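PDB 3M6M: Sensory/regulatory protein rpfC, which is a sensor histidine kinase of Xanthomonas whose receiver domain, seen here with magnesium, probably takes up a phosphoryl group in a phosphorelay. Local coordinates for residues Arg16-Asp21 and Asp60-Asp65; Val64-Pro69 and Val95-Val100; Met76-Arg81 and Glu109-Arg114. All blocks are in the same frame, centred on the assembly; numbering follows the deposited sequence.

Contact 1: Arg16-Asp21 and Asp60-Asp65. With MG (magnesium ion), chain T.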
# COMPACT_ATOMS: atom_id res chain seq x y z
N ARG D 16 36.60 -15.24 26.89
CA ARG D 16 36.50 -16.57 26.28
C ARG D 16 36.13 -16.41 24.81
O ARG D 16 35.05 -15.91 24.47
CB ARG D 16 35.46 -17.41 27.03
CG ARG D 16 35.81 -18.89 27.14
CD ARG D 16 35.10 -19.53 28.33
NE ARG D 16 35.56 -20.90 28.57
CZ ARG D 16 34.89 -21.99 28.22
NH1 ARG D 16 33.71 -21.90 27.61
NH2 ARG D 16 35.40 -23.19 28.48
N MET D 17 37.04 -16.82 23.93
CA MET D 17 36.92 -16.56 22.50
C MET D 17 36.65 -17.80 21.66
O MET D 17 37.24 -18.86 21.89
CB MET D 17 38.17 -15.85 21.97
CG MET D 17 38.33 -14.42 22.46
SD MET D 17 37.11 -13.31 21.75
CE MET D 17 37.37 -11.86 22.75
N LEU D 18 35.75 -17.65 20.69
CA LEU D 18 35.46 -18.71 19.73
C LEU D 18 35.74 -18.20 18.32
O LEU D 18 35.23 -17.17 17.90
CB LEU D 18 34.00 -19.17 19.87
CG LEU D 18 33.52 -20.39 19.07
CD1 LEU D 18 34.40 -21.61 19.27
CD2 LEU D 18 32.09 -20.70 19.46
N VAL D 19 36.58 -18.94 17.60
CA VAL D 19 37.05 -18.53 16.28
C VAL D 19 36.70 -19.57 15.22
O VAL D 19 36.90 -20.77 15.43
CB VAL D 19 38.59 -18.26 16.28
CG1 VAL D 19 39.06 -17.80 14.91
CG2 VAL D 19 38.96 -17.23 17.33
N ALA D 20 36.18 -19.10 14.09
CA ALA D 20 35.87 -19.97 12.96
C ALA D 20 36.52 -19.48 11.66
O ALA D 20 36.30 -18.35 11.23
CB ALA D 20 34.37 -20.12 12.79
N ASP D 21 37.32 -20.36 11.06
CA ASP D 21 37.91 -20.13 9.74
C ASP D 21 38.23 -21.47 9.11
O ASP D 21 38.73 -22.38 9.78
CB ASP D 21 39.18 -19.27 9.85
CG ASP D 21 39.63 -18.73 8.50
OD1 ASP D 21 40.01 -19.53 7.62
OD2 ASP D 21 39.62 -17.50 8.33
N ASP D 60 32.37 -15.21 25.29
CA ASP D 60 32.25 -13.75 25.40
C ASP D 60 32.10 -13.07 24.05
O ASP D 60 31.43 -12.05 23.94
CB ASP D 60 33.44 -13.17 26.18
CG ASP D 60 33.37 -13.48 27.67
OD1 ASP D 60 32.28 -13.35 28.26
OD2 ASP D 60 34.42 -13.84 28.25
N ALA D 61 32.74 -13.64 23.03
CA ALA D 61 32.68 -13.11 21.67
C ALA D 61 33.05 -14.17 20.64
O ALA D 61 33.86 -15.07 20.93
CB ALA D 61 33.61 -11.90 21.53
N VAL D 62 32.46 -14.07 19.46
CA VAL D 62 32.73 -15.00 18.36
C VAL D 62 33.36 -14.25 17.18
O VAL D 62 32.82 -13.25 16.70
CB VAL D 62 31.45 -15.74 17.89
CG1 VAL D 62 31.74 -16.65 16.69
CG2 VAL D 62 30.83 -16.54 19.03
N ILE D 63 34.51 -14.74 16.72
CA ILE D 63 35.16 -14.22 15.52
C ILE D 63 34.96 -15.21 14.38
O ILE D 63 35.46 -16.34 14.43
CB ILE D 63 36.67 -13.96 15.72
CG1 ILE D 63 36.91 -13.10 16.96
CG2 ILE D 63 37.26 -13.30 14.47
CD1 ILE D 63 38.37 -12.98 17.37
N VAL D 64 34.21 -14.79 13.36
CA VAL D 64 33.87 -15.67 12.24
C VAL D 64 34.47 -15.19 10.90
O VAL D 64 34.49 -13.99 10.62
CB VAL D 64 32.33 -15.88 12.12
CG1 VAL D 64 31.62 -14.62 11.61
CG2 VAL D 64 32.01 -17.08 11.24
N ASP D 65 34.96 -16.13 10.11
CA ASP D 65 35.40 -15.87 8.75
C ASP D 65 34.16 -15.80 7.86
O ASP D 65 33.29 -16.67 7.93
CB ASP D 65 36.34 -16.97 8.27
CG ASP D 65 36.79 -16.79 6.82
OD1 ASP D 65 36.97 -15.63 6.37
OD2 ASP D 65 36.98 -17.81 6.13
MG MG T . 37.80 -18.44 4.03
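The carboxylate of Asp21 stacks on that of Asp65, their planes only 6° apart, with Asp21 OD2 lying 3.3 Å from Asp65 CG. Lys119 makes salt bridges to Asp21 OD2 and Asp65 OD1 and probably eases the proximity of the two acids. His23 N and Asn26 hold the other Asp21 oxygen, while Asp65 OD2 binds magnesium at 2.3 Å. In Asp65, CG stands anti to the backbone N (chi1 177°), beside the carbonyl carbon.

Behind this acidic end, strands 16-20 and 61-65 run parallel, and the hydrogen bonds alternate between them: Leu18 O accepts Ile63 N at 2.8 Å, and Ala20 N reaches Ile63 O at 2.9 Å. At the N-terminal end Asp60 and Arg16 pair twice: Asp60 OD2 accepts Arg16 N at 2.9 Å, on the anti side and somewhat out of the carboxylate plane, and Asp60 N donates to Arg16 O. The beta-branched Val19, Val62, Ile63 and Val64 suit extended backbone. Met17 bends its chain to lay SD 3.8 Å from Ala61 CB, on the face shared with Val19 and Ile63. On the other face the small Ala20 sets CB 4.1 Å from Val64 CG2, and helix 47-56 covers Leu18, Ala20 and Val62. Central parallel strands ending in an acidic magnesium site are the hallmark of the CheY-like receiver fold, where the aspartate closing the third strand is usually the phosphoacceptor.

Contact 2: Val64-Pro69 and Val95-Val100. With MG (magnesium ion), chain T.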
# COMPACT_ATOMS: atom_id res chain seq x y z
N VAL D 64 34.21 -14.79 13.36
CA VAL D 64 33.87 -15.67 12.24
C VAL D 64 34.47 -15.19 10.90
O VAL D 64 34.49 -13.99 10.62
CB VAL D 64 32.33 -15.88 12.12
CG1 VAL D 64 31.62 -14.62 11.61
CG2 VAL D 64 32.01 -17.08 11.24
N ASP D 65 34.96 -16.13 10.11
CA ASP D 65 35.40 -15.87 8.75
C ASP D 65 34.16 -15.80 7.86
O ASP D 65 33.29 -16.67 7.93
CB ASP D 65 36.34 -16.97 8.27
CG ASP D 65 36.79 -16.79 6.82
OD1 ASP D 65 36.97 -15.63 6.37
OD2 ASP D 65 36.98 -17.81 6.13
N LEU D 66 34.09 -14.76 7.03
CA LEU D 66 32.93 -14.56 6.17
C LEU D 66 32.78 -15.67 5.13
O LEU D 66 31.70 -16.24 5.00
CB LEU D 66 32.96 -13.19 5.49
CG LEU D 66 31.81 -12.81 4.54
CD1 LEU D 66 30.44 -12.90 5.21
CD2 LEU D 66 32.04 -11.42 3.95
N HIS D 67 33.86 -15.97 4.41
CA HIS D 67 33.78 -16.95 3.33
C HIS D 67 34.32 -18.33 3.71
O HIS D 67 35.53 -18.54 3.78
CB HIS D 67 34.40 -16.41 2.05
CG HIS D 67 33.64 -15.27 1.45
ND1 HIS D 67 34.09 -13.96 1.50
CD2 HIS D 67 32.44 -15.23 0.83
CE1 HIS D 67 33.20 -13.18 0.91
NE2 HIS D 67 32.19 -13.92 0.50
N MET D 68 33.38 -19.24 3.96
CA MET D 68 33.67 -20.63 4.26
C MET D 68 32.72 -21.49 3.42
O MET D 68 31.59 -21.06 3.16
CB MET D 68 33.47 -20.93 5.75
CG MET D 68 34.36 -20.12 6.69
SD MET D 68 34.05 -20.44 8.45
CE MET D 68 32.39 -19.80 8.63
N PRO D 69 33.16 -22.69 3.00
CA PRO D 69 32.27 -23.59 2.25
C PRO D 69 31.14 -24.15 3.12
O PRO D 69 31.28 -24.22 4.34
CB PRO D 69 33.21 -24.72 1.81
CG PRO D 69 34.59 -24.18 1.97
CD PRO D 69 34.51 -23.25 3.13
N VAL D 95 32.95 -10.23 12.28
CA VAL D 95 33.24 -10.91 11.02
C VAL D 95 34.61 -10.51 10.46
O VAL D 95 35.02 -9.35 10.56
CB VAL D 95 32.13 -10.64 9.97
CG1 VAL D 95 32.29 -11.55 8.76
CG2 VAL D 95 30.75 -10.85 10.58
N LEU D 96 35.31 -11.49 9.90
CA LEU D 96 36.59 -11.28 9.22
C LEU D 96 36.54 -11.77 7.78
O LEU D 96 36.02 -12.86 7.51
CB LEU D 96 37.72 -12.01 9.95
CG LEU D 96 38.29 -11.50 11.27
CD1 LEU D 96 39.45 -12.40 11.68
CD2 LEU D 96 38.75 -10.06 11.19
N SER D 97 37.09 -10.98 6.86
CA SER D 97 37.26 -11.40 5.47
C SER D 97 38.25 -10.52 4.71
O SER D 97 38.55 -9.40 5.12
CB SER D 97 35.92 -11.44 4.72
OG SER D 97 35.27 -10.18 4.77
N ALA D 98 38.75 -11.05 3.59
CA ALA D 98 39.52 -10.27 2.63
C ALA D 98 38.56 -9.48 1.73
O ALA D 98 38.96 -8.57 1.02
CB ALA D 98 40.41 -11.17 1.80
N ASP D 99 37.28 -9.88 1.78
CA ASP D 99 36.19 -9.15 1.14
C ASP D 99 35.82 -7.95 2.01
O ASP D 99 35.36 -8.11 3.14
CB ASP D 99 34.98 -10.07 0.96
CG ASP D 99 33.88 -9.46 0.10
OD1 ASP D 99 32.84 -10.13 -0.09
OD2 ASP D 99 34.04 -8.33 -0.40
N VAL D 100 36.03 -6.76 1.46
CA VAL D 100 35.77 -5.51 2.19
C VAL D 100 34.80 -4.62 1.40
O VAL D 100 34.69 -3.41 1.65
CB VAL D 100 37.11 -4.79 2.56
CG1 VAL D 100 37.75 -4.11 1.34
CG2 VAL D 100 36.92 -3.82 3.72
MG MG T . 37.80 -18.44 4.03
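Leu96 O is approached by three groups of segment 64-69: Leu66 N donates to it at 2.8 Å, Asp65 CA makes a CH...O contact, and Asp65 OD1 lies 3.1 Å away. This last pair brings two acceptors together and is not a bond, the partner of OD1 being Lys119. Leu96 N gives a hydrogen bond to Val64 O at 2.7 Å, continuing the parallel ladder.

Beyond the strands, Leu66 points toward strand 93-97 and rests CB 3.5 Å from Ser97 CB and 3.7 Å from Val95 CG1, an apolar contact that Phe116 and Ala104 help to enclose. Ser97 turns OG between its own N and carbonyl carbon (chi1 57°), where it donates to a lone pair of Asp99 O at 2.6 Å, a bond that bridges the turn after the strand. His67 contributes its backbone O to magnesium at 2.3 Å, with Asp22 completing the protein ligands. Its ring has Leu66 CG over one face, toward the rim, and meets Asp99 at the edge, CE1 standing 3.2 Å from OD1 with ring and carboxylate nearly coplanar. Asp99 OD2 bonds Thr101, and the close approach of CE1 to OD1 may be mildly favourable if the imidazole is protonated.

Contact 3: Met76-Arg81 and Glu109-Arg114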
# COMPACT_ATOMS: atom_id res chain seq x y z
N MET D 76 25.40 -17.78 9.51
CA MET D 76 25.57 -17.96 10.94
C MET D 76 24.91 -16.81 11.68
O MET D 76 24.14 -17.03 12.61
CB MET D 76 27.06 -18.06 11.27
CG MET D 76 27.36 -18.82 12.54
SD MET D 76 29.01 -18.44 13.14
CE MET D 76 28.82 -16.72 13.63
N LEU D 77 25.19 -15.58 11.24
CA LEU D 77 24.57 -14.38 11.81
C LEU D 77 23.04 -14.44 11.74
O LEU D 77 22.37 -14.15 12.73
CB LEU D 77 25.07 -13.11 11.11
CG LEU D 77 26.29 -12.33 11.64
CD1 LEU D 77 26.23 -12.15 13.16
CD2 LEU D 77 27.60 -12.96 11.23
N LYS D 78 22.51 -14.81 10.58
CA LYS D 78 21.07 -14.90 10.38
C LYS D 78 20.44 -16.04 11.19
O LYS D 78 19.31 -15.94 11.66
CB LYS D 78 20.73 -15.04 8.89
CG LYS D 78 20.94 -13.76 8.09
CD LYS D 78 20.15 -13.76 6.79
CE LYS D 78 19.92 -12.34 6.28
NZ LYS D 78 18.92 -12.28 5.17
N GLN D 79 21.20 -17.13 11.35
CA GLN D 79 20.77 -18.24 12.19
C GLN D 79 20.83 -17.90 13.68
O GLN D 79 19.96 -18.31 14.44
CB GLN D 79 21.58 -19.49 11.89
CG GLN D 79 21.10 -20.21 10.64
CD GLN D 79 21.27 -21.70 10.71
OE1 GLN D 79 21.48 -22.36 9.69
NE2 GLN D 79 21.17 -22.26 11.92
N LEU D 80 21.85 -17.16 14.08
CA LEU D 80 21.98 -16.72 15.47
C LEU D 80 20.89 -15.72 15.86
O LEU D 80 20.38 -15.78 16.98
CB LEU D 80 23.37 -16.13 15.73
CG LEU D 80 24.49 -17.13 16.01
CD1 LEU D 80 25.83 -16.42 16.08
CD2 LEU D 80 24.24 -17.92 17.29
N ARG D 81 20.54 -14.83 14.94
CA ARG D 81 19.48 -13.84 15.18
C ARG D 81 18.17 -14.49 15.63
O ARG D 81 17.57 -14.07 16.62
CB ARG D 81 19.27 -12.96 13.94
CG ARG D 81 18.14 -11.94 14.07
CD ARG D 81 18.63 -10.58 14.54
NE ARG D 81 19.03 -9.74 13.41
CZ ARG D 81 19.59 -8.54 13.51
NH1 ARG D 81 19.84 -8.01 14.71
NH2 ARG D 81 19.91 -7.86 12.42
N GLU D 109 26.10 -6.22 8.68
CA GLU D 109 25.56 -5.21 9.59
C GLU D 109 24.05 -5.38 9.79
O GLU D 109 23.56 -5.29 10.91
CB GLU D 109 25.89 -3.79 9.10
CG GLU D 109 25.47 -2.67 10.06
CD GLU D 109 25.81 -1.27 9.55
OE1 GLU D 109 25.67 -1.00 8.34
OE2 GLU D 109 26.21 -0.43 10.39
N GLN D 110 23.34 -5.63 8.69
CA GLN D 110 21.90 -5.87 8.71
C GLN D 110 21.53 -7.16 9.44
O GLN D 110 20.45 -7.27 10.02
CB GLN D 110 21.33 -5.90 7.28
CG GLN D 110 21.45 -4.59 6.50
CD GLN D 110 20.33 -3.61 6.77
OE1 GLN D 110 19.51 -3.33 5.90
NE2 GLN D 110 20.29 -3.07 7.99
N ALA D 111 22.44 -8.14 9.40
CA ALA D 111 22.23 -9.44 10.04
C ALA D 111 22.68 -9.46 11.50
O ALA D 111 22.64 -10.51 12.15
CB ALA D 111 22.93 -10.54 9.24
N GLY D 112 23.10 -8.31 12.02
CA GLY D 112 23.42 -8.16 13.44
C GLY D 112 24.87 -8.35 13.83
O GLY D 112 25.17 -8.55 15.01
N ALA D 113 25.78 -8.29 12.86
CA ALA D 113 27.21 -8.35 13.14
C ALA D 113 27.66 -7.06 13.82
O ALA D 113 27.40 -5.96 13.32
CB ALA D 113 28.00 -8.58 11.86
N ARG D 114 28.32 -7.20 14.96
CA ARG D 114 28.73 -6.05 15.76
C ARG D 114 29.95 -5.32 15.21
O ARG D 114 30.10 -4.11 15.41
CB ARG D 114 28.96 -6.45 17.22
CG ARG D 114 27.67 -6.65 18.01
CD ARG D 114 27.94 -6.66 19.50
NE ARG D 114 28.24 -5.33 20.03
CZ ARG D 114 27.37 -4.55 20.66
NH1 ARG D 114 26.12 -4.95 20.85
NH2 ARG D 114 27.75 -3.36 21.10
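Ala111 CB fits against the flank of helix 73-85, 3.8 Å from Leu77 CB and 4.0 Å from Lys78 CG; a methyl group is small enough to let the chain pass close to the helix. Leu77 reaches further, CG resting 4.1 Å from Ala113 CB while CD1 lies 3.9 Å from Ala113 N, and so its branched end covers the backbone that leaves helix 102-110. Arg81 closes the outer side. Its chain bends at chi2 and chi3, and the guanidinium presents one face to Ala111 C and Gly112 N and its edge to Gln110 O. NH2 sits 2.5 Å from Gln110 O, but the N-H...O angle of 115° makes this a weak bond, and so short a distance is doubtful in detail.

The backbone turns at Gly112, which ends the helix in a Schellman motif with positive phi (95°), a conformation that glycine adopts readily. Farther out, Val93 packs on Leu77 and Val95 on Ala113, seating both segments on the sheet, while Lys78 NZ pairs with an acidic side chain on one chain of another protein and the backbone of a second such chain. A guanidinium beside the carbonyl end of a helix implies a probably favourable interaction with the helix dipole, added to an otherwise apolar contact.

Contact 1 comes first along the chain: strand 16-20 is joined to strand 61-65 after a loop that carries helix 24-35, strand 40-44 and helix 47-56. Contact 2 starts on the residues where contact 1 ends, sharing Val64 and Asp65, and closes the beta-alpha-beta unit through helix 73-85 to strand 93-97. Contact 3 opens on that helix, inside the loop of contact 2, and closes beyond it at the C-terminal end of helix 102-110, so the two cross. Together they tie helix 73-85 and the end of helix 102-110 to the sheet: Met76 SD packs on Val64 CG2, and Val95 CG2 touches both Leu77 and Ala113. Contacts 1 and 2 also meet at the magnesium ion.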